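Local atomic coordinates of hexapeptide transferase family protein (Anaplasma phagocytophilum, PDB entry 3IXC), a protein that binds magnesium and is probably a transferase-family protein of the left-handed beta-helix, gamma-carbonic-anhydrase-like type. Residues Ile60-Leu66 with Ile81-Val87; Gly94-Ile98 with His111-Leu115; Asn117-Val121 with Tyr175-Ser179; Leu139-Leu145 with Trp157-Ala162. All blocks are in the same frame, centred on the assembly; numbering follows the deposited sequence. Where two conformers were deposited one is given.

Contact 1: residues Ile60-Leu66 with Ile81-Val87; sequences IWYGTVL and IQDNTVV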
loop_
_atom_site.group_PDB
_atom_site.type_symbol
_atom_site.label_atom_id
_atom_site.label_comp_id
_atom_site.label_asym_id
_atom_site.label_seq_id
_atom_site.Cartn_x
_atom_site.Cartn_y
_atom_site.Cartn_z
ATOM N N ILE A 60 -7.463 13.065 -6.625
ATOM C CA ILE A 60 -7.060 11.659 -6.671
ATOM C C ILE A 60 -5.537 11.668 -6.711
ATOM O O ILE A 60 -4.940 12.188 -7.657
ATOM C CB ILE A 60 -7.661 10.956 -7.917
ATOM C CG1 ILE A 60 -9.185 11.206 -8.008
ATOM C CG2 ILE A 60 -7.303 9.477 -7.938
ATOM C CD1 ILE A 60 -10.014 10.651 -6.824
ATOM N N TRP A 61 -4.920 11.099 -5.677
ATOM C CA TRP A 61 -3.503 11.343 -5.385
ATOM C C TRP A 61 -2.539 10.309 -5.982
ATOM O O TRP A 61 -2.944 9.428 -6.750
ATOM C CB TRP A 61 -3.326 11.580 -3.868
ATOM C CG TRP A 61 -4.015 12.873 -3.509
ATOM C CD1 TRP A 61 -5.348 13.052 -3.197
ATOM C CD2 TRP A 61 -3.434 14.180 -3.539
ATOM N NE1 TRP A 61 -5.612 14.397 -3.010
ATOM C CE2 TRP A 61 -4.458 15.107 -3.209
ATOM C CE3 TRP A 61 -2.144 14.660 -3.801
ATOM C CZ2 TRP A 61 -4.226 16.488 -3.130
ATOM C CZ3 TRP A 61 -1.911 16.036 -3.715
ATOM C CH2 TRP A 61 -2.955 16.934 -3.381
ATOM N N TYR A 62 -1.252 10.479 -5.689
ATOM C CA TYR A 62 -0.207 9.713 -6.357
ATOM C C TYR A 62 -0.350 8.227 -6.102
ATOM O O TYR A 62 -0.580 7.810 -4.972
ATOM C CB TYR A 62 1.155 10.201 -5.886
ATOM C CG TYR A 62 1.434 11.616 -6.327
ATOM C CD1 TYR A 62 1.936 11.874 -7.609
ATOM C CD2 TYR A 62 1.194 12.697 -5.472
ATOM C CE1 TYR A 62 2.184 13.181 -8.032
ATOM C CE2 TYR A 62 1.443 14.013 -5.892
ATOM C CZ TYR A 62 1.937 14.235 -7.170
ATOM O OH TYR A 62 2.186 15.521 -7.595
ATOM N N GLY A 63 -0.241 7.441 -7.170
ATOM C CA GLY A 63 -0.268 5.988 -7.061
ATOM C C GLY A 63 -1.619 5.374 -6.725
ATOM O O GLY A 63 -1.709 4.168 -6.483
ATOM N N THR A 64 -2.669 6.191 -6.710
ATOM C CA THR A 64 -4.008 5.680 -6.461
ATOM C C THR A 64 -4.532 4.949 -7.705
ATOM O O THR A 64 -4.249 5.344 -8.844
ATOM C CB THR A 64 -4.944 6.804 -5.936
ATOM O OG1 THR A 64 -4.533 7.142 -4.603
ATOM C CG2 THR A 64 -6.408 6.366 -5.906
ATOM N N VAL A 65 -5.259 3.865 -7.465
ATOM C CA VAL A 65 -5.812 3.049 -8.540
ATOM C C VAL A 65 -7.312 2.947 -8.307
ATOM O O VAL A 65 -7.748 2.395 -7.293
ATOM C CB VAL A 65 -5.185 1.628 -8.562
ATOM C CG1 VAL A 65 -5.809 0.792 -9.691
ATOM C CG2 VAL A 65 -3.667 1.701 -8.729
ATOM N N LEU A 66 -8.099 3.507 -9.226
ATOM C CA LEU A 66 -9.554 3.350 -9.176
ATOM C C LEU A 66 -9.934 2.453 -10.338
ATOM O O LEU A 66 -10.035 2.906 -11.481
ATOM C CB LEU A 66 -10.276 4.703 -9.289
ATOM C CG LEU A 66 -9.855 5.838 -8.348
ATOM C CD1 LEU A 66 -10.794 7.024 -8.531
ATOM C CD2 LEU A 66 -9.822 5.451 -6.897
ATOM N N ILE A 81 -9.013 11.199 -2.390
ATOM C CA ILE A 81 -8.615 9.805 -2.226
ATOM C C ILE A 81 -7.096 9.791 -2.263
ATOM O O ILE A 81 -6.480 9.966 -3.320
ATOM C CB ILE A 81 -9.224 8.907 -3.316
ATOM C CG1 ILE A 81 -10.748 9.088 -3.352
ATOM C CG2 ILE A 81 -8.835 7.440 -3.060
ATOM C CD1 ILE A 81 -11.477 8.227 -4.386
ATOM N N GLN A 82 -6.502 9.596 -1.095
ATOM C CA GLN A 82 -5.077 9.870 -0.911
ATOM C C GLN A 82 -4.174 8.745 -1.430
ATOM O O GLN A 82 -4.655 7.698 -1.897
ATOM C CB GLN A 82 -4.801 10.202 0.554
ATOM C CG GLN A 82 -5.433 11.520 0.976
ATOM C CD GLN A 82 -5.331 11.757 2.459
ATOM O OE1 GLN A 82 -4.383 11.296 3.110
ATOM N NE2 GLN A 82 -6.304 12.486 3.017
ATOM N N ASP A 83 -2.873 9.002 -1.356
ATOM C CA ASP A 83 -1.854 8.303 -2.139
ATOM C C ASP A 83 -1.847 6.803 -1.936
ATOM O O ASP A 83 -1.976 6.321 -0.806
ATOM C CB ASP A 83 -0.467 8.868 -1.814
ATOM C CG ASP A 83 -0.501 10.364 -1.580
ATOM O OD1 ASP A 83 -0.015 11.124 -2.448
ATOM O OD2 ASP A 83 -1.047 10.774 -0.527
ATOM N N ASN A 84 -1.681 6.084 -3.046
ATOM C CA ASN A 84 -1.546 4.624 -3.044
ATOM C C ASN A 84 -2.793 3.865 -2.577
ATOM O O ASN A 84 -2.717 2.675 -2.310
ATOM C CB ASN A 84 -0.294 4.181 -2.253
ATOM C CG ASN A 84 1.001 4.438 -3.018
ATOM O OD1 ASN A 84 0.981 4.940 -4.141
ATOM N ND2 ASN A 84 2.132 4.069 -2.421
ATOM N N THR A 85 -3.936 4.545 -2.492
ATOM C CA THR A 85 -5.204 3.854 -2.227
ATOM C C THR A 85 -5.658 3.058 -3.461
ATOM O O THR A 85 -5.434 3.481 -4.591
ATOM C CB THR A 85 -6.272 4.863 -1.786
ATOM O OG1 THR A 85 -5.946 5.305 -0.468
ATOM C CG2 THR A 85 -7.677 4.239 -1.757
ATOM N N VAL A 86 -6.280 1.906 -3.226
ATOM C CA VAL A 86 -6.835 1.082 -4.295
ATOM C C VAL A 86 -8.337 0.975 -4.074
ATOM O O VAL A 86 -8.791 0.697 -2.959
ATOM C CB VAL A 86 -6.205 -0.330 -4.314
ATOM C CG1 VAL A 86 -6.865 -1.199 -5.407
ATOM C CG2 VAL A 86 -4.696 -0.231 -4.551
ATOM N N VAL A 87 -9.104 1.228 -5.136
ATOM C CA VAL A 87 -10.556 1.071 -5.092
ATOM C C VAL A 87 -10.950 0.081 -6.179
ATOM O O VAL A 87 -10.601 0.267 -7.353
ATOM C CB VAL A 87 -11.292 2.417 -5.315
ATOM C CG1 VAL A 87 -12.815 2.222 -5.220
ATOM C CG2 VAL A 87 -10.822 3.465 -4.304
#
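The ring of Trp61 takes the carbonyl of Ile81 at its edge, near the ring plane, with CD1 3.3 Å from Ile81 O. The same oxygen accepts a hydrogen bond from Trp61 N. Trp61 also makes a cation-pi contact with Arg67 of the second subunit. Tyr62 meets Asp83 in a similar way to the Ile81 contact. Asp83 OD1 lies at the ring edge, 3.6 Å from Tyr62 CD2, and the ring and carboxylate are nearly coplanar, 7° apart. The other carboxylate oxygen, Asp83 OD2, bonds to His106 ND1 and forms a salt bridge with Arg67 of the second subunit, so Asp83 OD2 has two partners outside the segments, one of them on another chain.

Both segments make a type II turn, Trp61 to Thr64 and Gln82 to Thr85, and one turn lies on the other. Asn84 N bonds to Tyr62 O at 2.8 Å. Parallel bridging resumes beyond the turns, with Val65 N to Thr85 O and Val87 N to Val65 O. On the inner side, Ile60 CD1 lies 3.7 Å from Ile81 CD1. Leu66 CD2 presses on Val87 CG2 at 3.4 Å, a tight pair.

This is the stacking of successive coils in a left-handed parallel beta-helix. Strands 52-54 and 72-75 touch the inner aliphatic groups, and strand 103-104 follows beyond Ile81. Outside, Trp61 meets Tyr183 of the C-terminal helix 170-188.

Contact 2: residues Gly94-Ile98 with His111-Leu115; sequences GDTVI and HACTL. With MG (magnesium ion), chain B.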
loop_
_atom_site.group_PDB
_atom_site.type_symbol
_atom_site.label_atom_id
_atom_site.label_comp_id
_atom_site.label_asym_id
_atom_site.label_seq_id
_atom_site.Cartn_x
_atom_site.Cartn_y
_atom_site.Cartn_z
ATOM N N GLY A 94 -22.463 -5.085 -7.242
ATOM C CA GLY A 94 -21.865 -4.313 -6.157
ATOM C C GLY A 94 -20.855 -3.271 -6.607
ATOM O O GLY A 94 -19.716 -3.591 -6.947
ATOM N N ASP A 95 -21.259 -2.008 -6.578
ATOM C CA ASP A 95 -20.361 -0.926 -6.964
ATOM C C ASP A 95 -19.817 -0.197 -5.742
ATOM O O ASP A 95 -20.158 -0.544 -4.606
ATOM C CB ASP A 95 -21.073 0.053 -7.897
ATOM C CG ASP A 95 -22.339 0.624 -7.296
ATOM O OD1 ASP A 95 -22.649 0.326 -6.119
ATOM O OD2 ASP A 95 -23.037 1.375 -8.012
ATOM N N THR A 96 -18.981 0.810 -5.992
ATOM C CA THR A 96 -18.406 1.645 -4.939
ATOM C C THR A 96 -18.922 3.062 -5.137
ATOM O O THR A 96 -18.667 3.679 -6.175
ATOM C CB THR A 96 -16.867 1.641 -4.984
ATOM O OG1 THR A 96 -16.401 0.292 -4.880
ATOM C CG2 THR A 96 -16.278 2.465 -3.830
ATOM N N VAL A 97 -19.669 3.553 -4.153
ATOM C CA VAL A 97 -20.279 4.881 -4.235
ATOM C C VAL A 97 -19.710 5.707 -3.097
ATOM O O VAL A 97 -19.911 5.384 -1.928
ATOM C CB VAL A 97 -21.817 4.818 -4.145
ATOM C CG1 VAL A 97 -22.411 6.238 -4.157
ATOM C CG2 VAL A 97 -22.389 3.987 -5.303
ATOM N N ILE A 98 -18.962 6.744 -3.462
ATOM C CA ILE A 98 -18.307 7.625 -2.497
ATOM C C ILE A 98 -18.924 9.004 -2.649
ATOM O O ILE A 98 -18.977 9.556 -3.757
ATOM C CB ILE A 98 -16.777 7.664 -2.725
ATOM C CG1 ILE A 98 -16.194 6.249 -2.591
ATOM C CG2 ILE A 98 -16.100 8.620 -1.726
ATOM C CD1 ILE A 98 -14.797 6.062 -3.179
ATOM N N HIS A 111 -13.504 -1.639 -1.245
ATOM C CA HIS A 111 -14.166 -2.695 -2.019
ATOM C C HIS A 111 -15.718 -2.734 -1.920
ATOM O O HIS A 111 -16.254 -2.894 -0.865
ATOM C CB HIS A 111 -13.726 -4.043 -1.476
ATOM C CG HIS A 111 -12.927 -4.843 -2.422
ATOM N ND1 HIS A 111 -13.172 -6.168 -2.661
ATOM C CD2 HIS A 111 -11.886 -4.507 -3.200
ATOM C CE1 HIS A 111 -12.293 -6.617 -3.531
ATOM N NE2 HIS A 111 -11.503 -5.626 -3.870
ATOM N N ALA A 112 -16.382 -2.810 -3.027
ATOM C CA ALA A 112 -17.820 -2.486 -3.198
ATOM C C ALA A 112 -18.569 -1.915 -1.984
ATOM O O ALA A 112 -19.511 -2.530 -1.477
ATOM C CB ALA A 112 -18.563 -3.700 -3.767
ATOM N N CYS A 113 -18.164 -0.728 -1.546
ATOM C CA CYS A 113 -18.739 -0.111 -0.354
ATOM C C CYS A 113 -19.455 1.199 -0.674
ATOM O O CYS A 113 -19.378 1.706 -1.795
ATOM C CB CYS A 113 -17.655 0.124 0.702
ATOM S SG CYS A 113 -16.275 1.175 0.151
ATOM N N THR A 114 -20.148 1.740 0.320
ATOM C CA THR A 114 -20.841 3.014 0.165
ATOM C C THR A 114 -20.399 3.949 1.283
ATOM O O THR A 114 -20.523 3.610 2.459
ATOM C CB THR A 114 -22.368 2.816 0.215
ATOM O OG1 THR A 114 -22.756 1.914 -0.827
ATOM C CG2 THR A 114 -23.101 4.143 0.033
ATOM N N LEU A 115 -19.876 5.116 0.910
ATOM C CA LEU A 115 -19.401 6.101 1.889
ATOM C C LEU A 115 -20.203 7.383 1.729
ATOM O O LEU A 115 -20.179 8.015 0.667
ATOM C CB LEU A 115 -17.897 6.373 1.703
ATOM C CG LEU A 115 -16.953 5.166 1.577
ATOM C CD1 LEU A 115 -15.521 5.637 1.420
ATOM C CD2 LEU A 115 -17.070 4.193 2.772
HETATM MG MG MG B . -10.808 -6.421 -5.998
HETATM O O HOH W 1 -22.100 0.829 -3.139
HETATM O O HOH W 2 -10.381 -8.121 -6.899
#
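Ile98 and Leu115 fill the buried, well-bonded end of this contact. They lie side by side and point the same way, with Ile98 CG1 4.1 Å from Leu115 CD1. Leu110 and Ile104 touch both of them. Close by, Thr96 CG2 sits 4.2 Å from Cys113 SG. The sulfur stands between the backbone N and the carbonyl carbon (chi1 58°), which turns it toward that methyl. Two backbone bonds hold the strands here: Val97 N to Cys113 O at 3.0 Å, and Leu115 N to Val97 O at 2.9 Å.

The pairing is parallel, Val97 with Thr114 and Ile98 with Leu115. These are neighbouring rungs on one flat side of the left-handed beta-helix, with strand 72-75 next in the same sheet.

The opposite face, with Val97 and Thr114, is partly exposed. A water lies 2.8 Å from Asp95 O and also bonds to Thr114 OG1, joining the two segments. At the far end Gly94 is exposed, and Gly94 O touches Ala112 CB at 3.4 Å. Next to Ala112 the chain turns His111 away from 94-98 and toward a magnesium ion, bound by His111 NE2 at 2.4 Å. His88 of the same chain and His106 of the third subunit bind it too, together with a water.

Contact 3: residues Asn117-Val121 with Tyr175-Ser179; sequences NNAFV and YLQKS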
loop_
_atom_site.group_PDB
_atom_site.type_symbol
_atom_site.label_atom_id
_atom_site.label_comp_id
_atom_site.label_asym_id
_atom_site.label_seq_id
_atom_site.Cartn_x
_atom_site.Cartn_y
_atom_site.Cartn_z
ATOM N N ASN A 117 -21.671 11.332 2.464
ATOM C CA ASN A 117 -21.000 12.631 2.487
ATOM C C ASN A 117 -20.276 12.845 3.807
ATOM O O ASN A 117 -20.785 12.475 4.864
ATOM C CB ASN A 117 -21.992 13.777 2.294
ATOM C CG ASN A 117 -22.795 13.656 1.017
ATOM O OD1 ASN A 117 -22.388 12.992 0.057
ATOM N ND2 ASN A 117 -23.954 14.312 0.997
ATOM N N ASN A 118 -19.093 13.445 3.732
ATOM C CA ASN A 118 -18.292 13.772 4.918
ATOM C C ASN A 118 -17.806 12.560 5.711
ATOM O O ASN A 118 -17.368 12.723 6.850
ATOM C CB ASN A 118 -19.046 14.709 5.884
ATOM C CG ASN A 118 -19.027 16.181 5.470
ATOM O OD1 ASN A 118 -19.949 16.917 5.817
ATOM N ND2 ASN A 118 -17.967 16.631 4.790
ATOM N N ALA A 119 -17.884 11.359 5.134
ATOM C CA ALA A 119 -17.222 10.188 5.732
ATOM C C ALA A 119 -15.710 10.406 5.744
ATOM O O ALA A 119 -15.163 11.092 4.864
ATOM C CB ALA A 119 -17.562 8.914 4.968
ATOM N N PHE A 120 -15.040 9.836 6.740
ATOM C CA PHE A 120 -13.596 10.020 6.909
ATOM C C PHE A 120 -13.010 8.645 7.168
ATOM O O PHE A 120 -13.328 8.001 8.177
ATOM C CB PHE A 120 -13.316 10.972 8.082
ATOM C CG PHE A 120 -11.869 11.391 8.225
ATOM C CD1 PHE A 120 -11.486 12.702 7.935
ATOM C CD2 PHE A 120 -10.896 10.490 8.661
ATOM C CE1 PHE A 120 -10.157 13.112 8.071
ATOM C CE2 PHE A 120 -9.547 10.893 8.803
ATOM C CZ PHE A 120 -9.182 12.205 8.513
ATOM N N VAL A 121 -12.168 8.193 6.245
ATOM C CA VAL A 121 -11.541 6.874 6.361
ATOM C C VAL A 121 -10.073 7.072 6.682
ATOM O O VAL A 121 -9.307 7.579 5.855
ATOM C CB VAL A 121 -11.695 6.049 5.058
ATOM C CG1 VAL A 121 -11.042 4.670 5.215
ATOM C CG2 VAL A 121 -13.158 5.897 4.684
ATOM N N TYR A 175 -14.041 18.673 11.838
ATOM C CA TYR A 175 -12.900 18.330 10.987
ATOM C C TYR A 175 -13.293 17.577 9.720
ATOM O O TYR A 175 -12.538 17.555 8.754
ATOM C CB TYR A 175 -11.831 17.548 11.757
ATOM C CG TYR A 175 -10.527 17.412 10.978
ATOM C CD1 TYR A 175 -9.724 18.520 10.723
ATOM C CD2 TYR A 175 -10.115 16.169 10.490
ATOM C CE1 TYR A 175 -8.528 18.399 9.987
ATOM C CE2 TYR A 175 -8.929 16.037 9.767
ATOM C CZ TYR A 175 -8.144 17.150 9.520
ATOM O OH TYR A 175 -6.972 17.002 8.810
ATOM N N LEU A 176 -14.462 16.943 9.716
ATOM C CA LEU A 176 -14.876 16.197 8.524
ATOM C C LEU A 176 -14.952 17.127 7.312
ATOM O O LEU A 176 -14.358 16.844 6.261
ATOM C CB LEU A 176 -16.212 15.492 8.755
ATOM C CG LEU A 176 -16.283 14.560 9.969
ATOM C CD1 LEU A 176 -17.728 14.121 10.209
ATOM C CD2 LEU A 176 -15.360 13.340 9.821
ATOM N N GLN A 177 -15.648 18.254 7.464
ATOM C CA GLN A 177 -15.732 19.216 6.364
ATOM C C GLN A 177 -14.415 19.957 6.162
ATOM O O GLN A 177 -14.020 20.214 5.025
ATOM C CB GLN A 177 -16.892 20.207 6.551
ATOM C CG GLN A 177 -17.104 21.193 5.384
ATOM C CD GLN A 177 -17.513 20.541 4.052
ATOM O OE1 GLN A 177 -18.026 19.419 4.017
ATOM N NE2 GLN A 177 -17.304 21.266 2.952
ATOM N N LYS A 178 -13.738 20.296 7.259
ATOM C CA LYS A 178 -12.462 21.012 7.169
ATOM C C LYS A 178 -11.398 20.225 6.401
ATOM O O LYS A 178 -10.709 20.785 5.549
ATOM C CB LYS A 178 -11.949 21.411 8.555
ATOM C CG LYS A 178 -10.778 22.387 8.541
ATOM C CD LYS A 178 -11.122 23.692 7.832
ATOM C CE LYS A 178 -9.929 24.629 7.814
ATOM N NZ LYS A 178 -9.771 25.262 6.479
ATOM N N SER A 179 -11.279 18.931 6.694
ATOM C CA SER A 179 -10.348 18.067 5.961
ATOM C C SER A 179 -10.583 18.141 4.458
ATOM O O SER A 179 -9.634 18.296 3.683
ATOM C CB SER A 179 -10.488 16.615 6.427
ATOM O OG SER A 179 -9.617 15.766 5.701
#
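Asn118 ND2 is gripped by two carbonyl oxygens. Across the contact it donates to Gln177 OE1 at 2.9 Å, an almost straight bond with an N-H...O angle of 172°. From the beta-helix side it also bonds to Phe101 O. Gln177 OE1 lies in the amide plane of Asn118, but the two amides are turned 74° against each other. The glutamine chain is bent at its second torsion, which brings OE1 back to the asparagine.

Leu176 lies over the backbone beside this bond. Its CB is 3.6 Å from Asn118 O, a buried oxygen with no polar partner in the model. Leu176 CD2 reaches Phe120 CB, also at 3.6 Å, and so spans the two residues of the coil that point toward the helix.

The phenyl ring of Phe120 lies against Tyr175 and Ser179, one turn apart on the helix. Phe120 CE1 comes 3.6 Å from Tyr175 CE2, and the two rings meet obliquely, with planes 48° apart. Ser179 CB lies at the edge of the Phe120 ring and over one face of the Tyr175 ring, offset toward the rim. It therefore touches both rings where they meet. Ser179 OG itself bonds to Thr103 OG1.

The contact lays the C-terminal helix 170-188 along the beta-helix. Strand 120-121 runs beneath it, between strands 103-104 and 138-139.

Contact 4: residues Leu139-Leu145 with Trp157-Ala162; sequences LAAGSLL and WAGRPA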
loop_
_atom_site.group_PDB
_atom_site.type_symbol
_atom_site.label_atom_id
_atom_site.label_comp_id
_atom_site.label_asym_id
_atom_site.label_seq_id
_atom_site.Cartn_x
_atom_site.Cartn_y
_atom_site.Cartn_z
ATOM N N LEU A 139 -13.744 6.238 10.425
ATOM C CA LEU A 139 -12.994 5.037 10.715
ATOM C C LEU A 139 -11.583 5.468 11.118
ATOM O O LEU A 139 -10.950 6.263 10.410
ATOM C CB LEU A 139 -12.966 4.170 9.458
ATOM C CG LEU A 139 -12.650 2.684 9.542
ATOM C CD1 LEU A 139 -13.611 1.970 10.478
ATOM C CD2 LEU A 139 -12.702 2.092 8.141
ATOM N N ALA A 140 -11.096 4.959 12.250
ATOM C CA ALA A 140 -9.731 5.260 12.699
ATOM C C ALA A 140 -8.713 4.696 11.717
ATOM O O ALA A 140 -9.002 3.725 11.006
ATOM C CB ALA A 140 -9.481 4.669 14.068
ATOM N N ALA A 141 -7.516 5.284 11.711
ATOM C CA ALA A 141 -6.395 4.737 10.943
ATOM C C ALA A 141 -6.232 3.243 11.211
ATOM O O ALA A 141 -6.387 2.781 12.346
ATOM C CB ALA A 141 -5.109 5.464 11.286
ATOM N N GLY A 142 -5.938 2.497 10.151
ATOM C CA GLY A 142 -5.594 1.082 10.280
ATOM C C GLY A 142 -6.761 0.163 10.580
ATOM O O GLY A 142 -6.554 -0.961 11.038
ATOM N N SER A 143 -7.983 0.625 10.318
ATOM C CA SER A 143 -9.167 -0.192 10.587
ATOM C C SER A 143 -9.447 -1.192 9.476
ATOM O O SER A 143 -9.026 -0.998 8.335
ATOM C CB SER A 143 -10.405 0.679 10.745
ATOM O OG SER A 143 -10.280 1.576 11.834
ATOM N N LEU A 144 -10.165 -2.255 9.836
ATOM C CA LEU A 144 -10.649 -3.246 8.877
ATOM C C LEU A 144 -12.158 -3.359 9.049
ATOM O O LEU A 144 -12.633 -4.047 9.966
ATOM C CB LEU A 144 -9.967 -4.600 9.118
ATOM C CG LEU A 144 -10.511 -5.834 8.382
ATOM C CD1 LEU A 144 -10.452 -5.638 6.880
ATOM C CD2 LEU A 144 -9.766 -7.097 8.789
ATOM N N LEU A 145 -12.908 -2.666 8.193
ATOM C CA LEU A 145 -14.370 -2.672 8.276
ATOM C C LEU A 145 -14.900 -3.816 7.428
ATOM O O LEU A 145 -14.787 -3.792 6.199
ATOM C CB LEU A 145 -14.952 -1.327 7.812
ATOM C CG LEU A 145 -16.469 -1.146 7.996
ATOM C CD1 LEU A 145 -16.865 -1.232 9.469
ATOM C CD2 LEU A 145 -16.930 0.182 7.401
ATOM N N TRP A 157 -15.506 4.319 14.485
ATOM C CA TRP A 157 -15.189 2.898 14.613
ATOM C C TRP A 157 -13.684 2.731 14.475
ATOM O O TRP A 157 -13.002 3.566 13.859
ATOM C CB TRP A 157 -15.900 2.095 13.522
ATOM C CG TRP A 157 -17.362 1.822 13.780
ATOM C CD1 TRP A 157 -18.293 2.682 14.304
ATOM C CD2 TRP A 157 -18.061 0.614 13.467
ATOM N NE1 TRP A 157 -19.525 2.074 14.350
ATOM C CE2 TRP A 157 -19.410 0.801 13.847
ATOM C CE3 TRP A 157 -17.674 -0.617 12.913
ATOM C CZ2 TRP A 157 -20.377 -0.198 13.690
ATOM C CZ3 TRP A 157 -18.642 -1.615 12.758
ATOM C CH2 TRP A 157 -19.976 -1.395 13.148
ATOM N N ALA A 158 -13.168 1.653 15.061
ATOM C CA ALA A 158 -11.734 1.381 15.057
ATOM C C ALA A 158 -11.491 -0.098 15.245
ATOM O O ALA A 158 -12.349 -0.821 15.774
ATOM C CB ALA A 158 -11.036 2.166 16.173
ATOM N N GLY A 159 -10.310 -0.535 14.820
ATOM C CA GLY A 159 -9.866 -1.900 15.081
ATOM C C GLY A 159 -9.951 -2.828 13.889
ATOM O O GLY A 159 -10.346 -2.427 12.785
ATOM N N ARG A 160 -9.545 -4.073 14.138
ATOM C CA ARG A 160 -9.562 -5.130 13.133
ATOM C C ARG A 160 -10.059 -6.414 13.792
ATOM O O ARG A 160 -9.320 -7.058 14.545
ATOM C CB ARG A 160 -8.163 -5.356 12.556
ATOM C CG ARG A 160 -7.477 -4.108 12.031
ATOM C CD ARG A 160 -6.009 -4.382 11.817
ATOM N NE ARG A 160 -5.775 -5.082 10.562
ATOM C CZ ARG A 160 -5.663 -4.464 9.394
ATOM N NH1 ARG A 160 -5.775 -3.149 9.338
ATOM N NH2 ARG A 160 -5.442 -5.153 8.290
ATOM N N PRO A 161 -11.339 -6.783 13.547
ATOM C CA PRO A 161 -12.381 -6.101 12.772
ATOM C C PRO A 161 -12.803 -4.818 13.465
ATOM O O PRO A 161 -12.822 -4.759 14.707
ATOM C CB PRO A 161 -13.541 -7.101 12.785
ATOM C CG PRO A 161 -13.339 -7.884 14.024
ATOM C CD PRO A 161 -11.849 -8.036 14.136
ATOM N N ALA A 162 -13.098 -3.794 12.670
ATOM C CA ALA A 162 -13.555 -2.521 13.205
ATOM C C ALA A 162 -14.873 -2.701 13.944
ATOM O O ALA A 162 -15.747 -3.461 13.504
ATOM C CB ALA A 162 -13.711 -1.501 12.091
HETATM O O HOH W 3 -7.884 0.880 14.048
HETATM O O HOH W 4 -15.921 -4.584 11.005
#
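Ala162 CB is a small bump that fits among Leu139, Ser143 and Leu145. It lies 3.8 Å from Leu139 CD1 and 4.2 Å from Ser143 CB. Trp157 lies beside it. Leu145 CD1 reaches the six-membered ring, 3.6 Å from Trp157 CE3, and the two side chains cross at about a right angle. Leu139 CD1 touches Trp157 CB, so this one methyl packs against both Trp157 and Ala162. On the other side of the chain, the methyls of Ala140 and Ala158 meet CB to CB at 3.6 Å.

Leu144 and Arg160 form the second patch. The arginine chain runs past Leu144 CB, which lies over the centre of one guanidinium face. A bend at the third torsion (chi3 80°) folds the guanidinium back to the turn. Arg160 NH1 then donates to Gly142 O at 2.9 Å. The donor stands above that carbonyl plane, 57° out of it. Arg160 NH2 bonds weakly to Gly142 O of the third subunit. Arg160 also comes close to Arg160 of both neighbouring subunits, so the like-charged groups cluster where the chains meet.

Backbone bonds fix the fit. Ala140 N bonds to Trp157 O, Leu144 N to Gly159 O, and Ala162 N to Leu144 O. The peptide before Pro161 is cis. Ser143 OG bonds back to Ala140 O at 2.6 Å, within its own type II turn.

The segments belong to the last coils of the beta-helix. Strand 126-127 flanks 144-145 on one side, Val151 of strand 150-151 touches Leu145 and Trp157, and strand 162-167 leads on toward helix 170-188.

In the fold
From the N terminus, contact 1 comes first and closes a loop of one coil. Contact 2 follows in series and closes the next; strands 86-87 and 96-98 are consecutive, and the two contacts touch through Val87 and Thr96 and through Ile81 and Ile98. Contact 3 opens just after contact 2, with packing between Leu115 and Val121, but closes far later, on the C-terminal helix. Contact 4 is nested inside that long loop, beside contact 3 in the sheet holding strands 120-121 and 138-139. Contacts 1, 2 and 4 thus join coil to coil, while contact 3 brings the helix back onto the beta-helix.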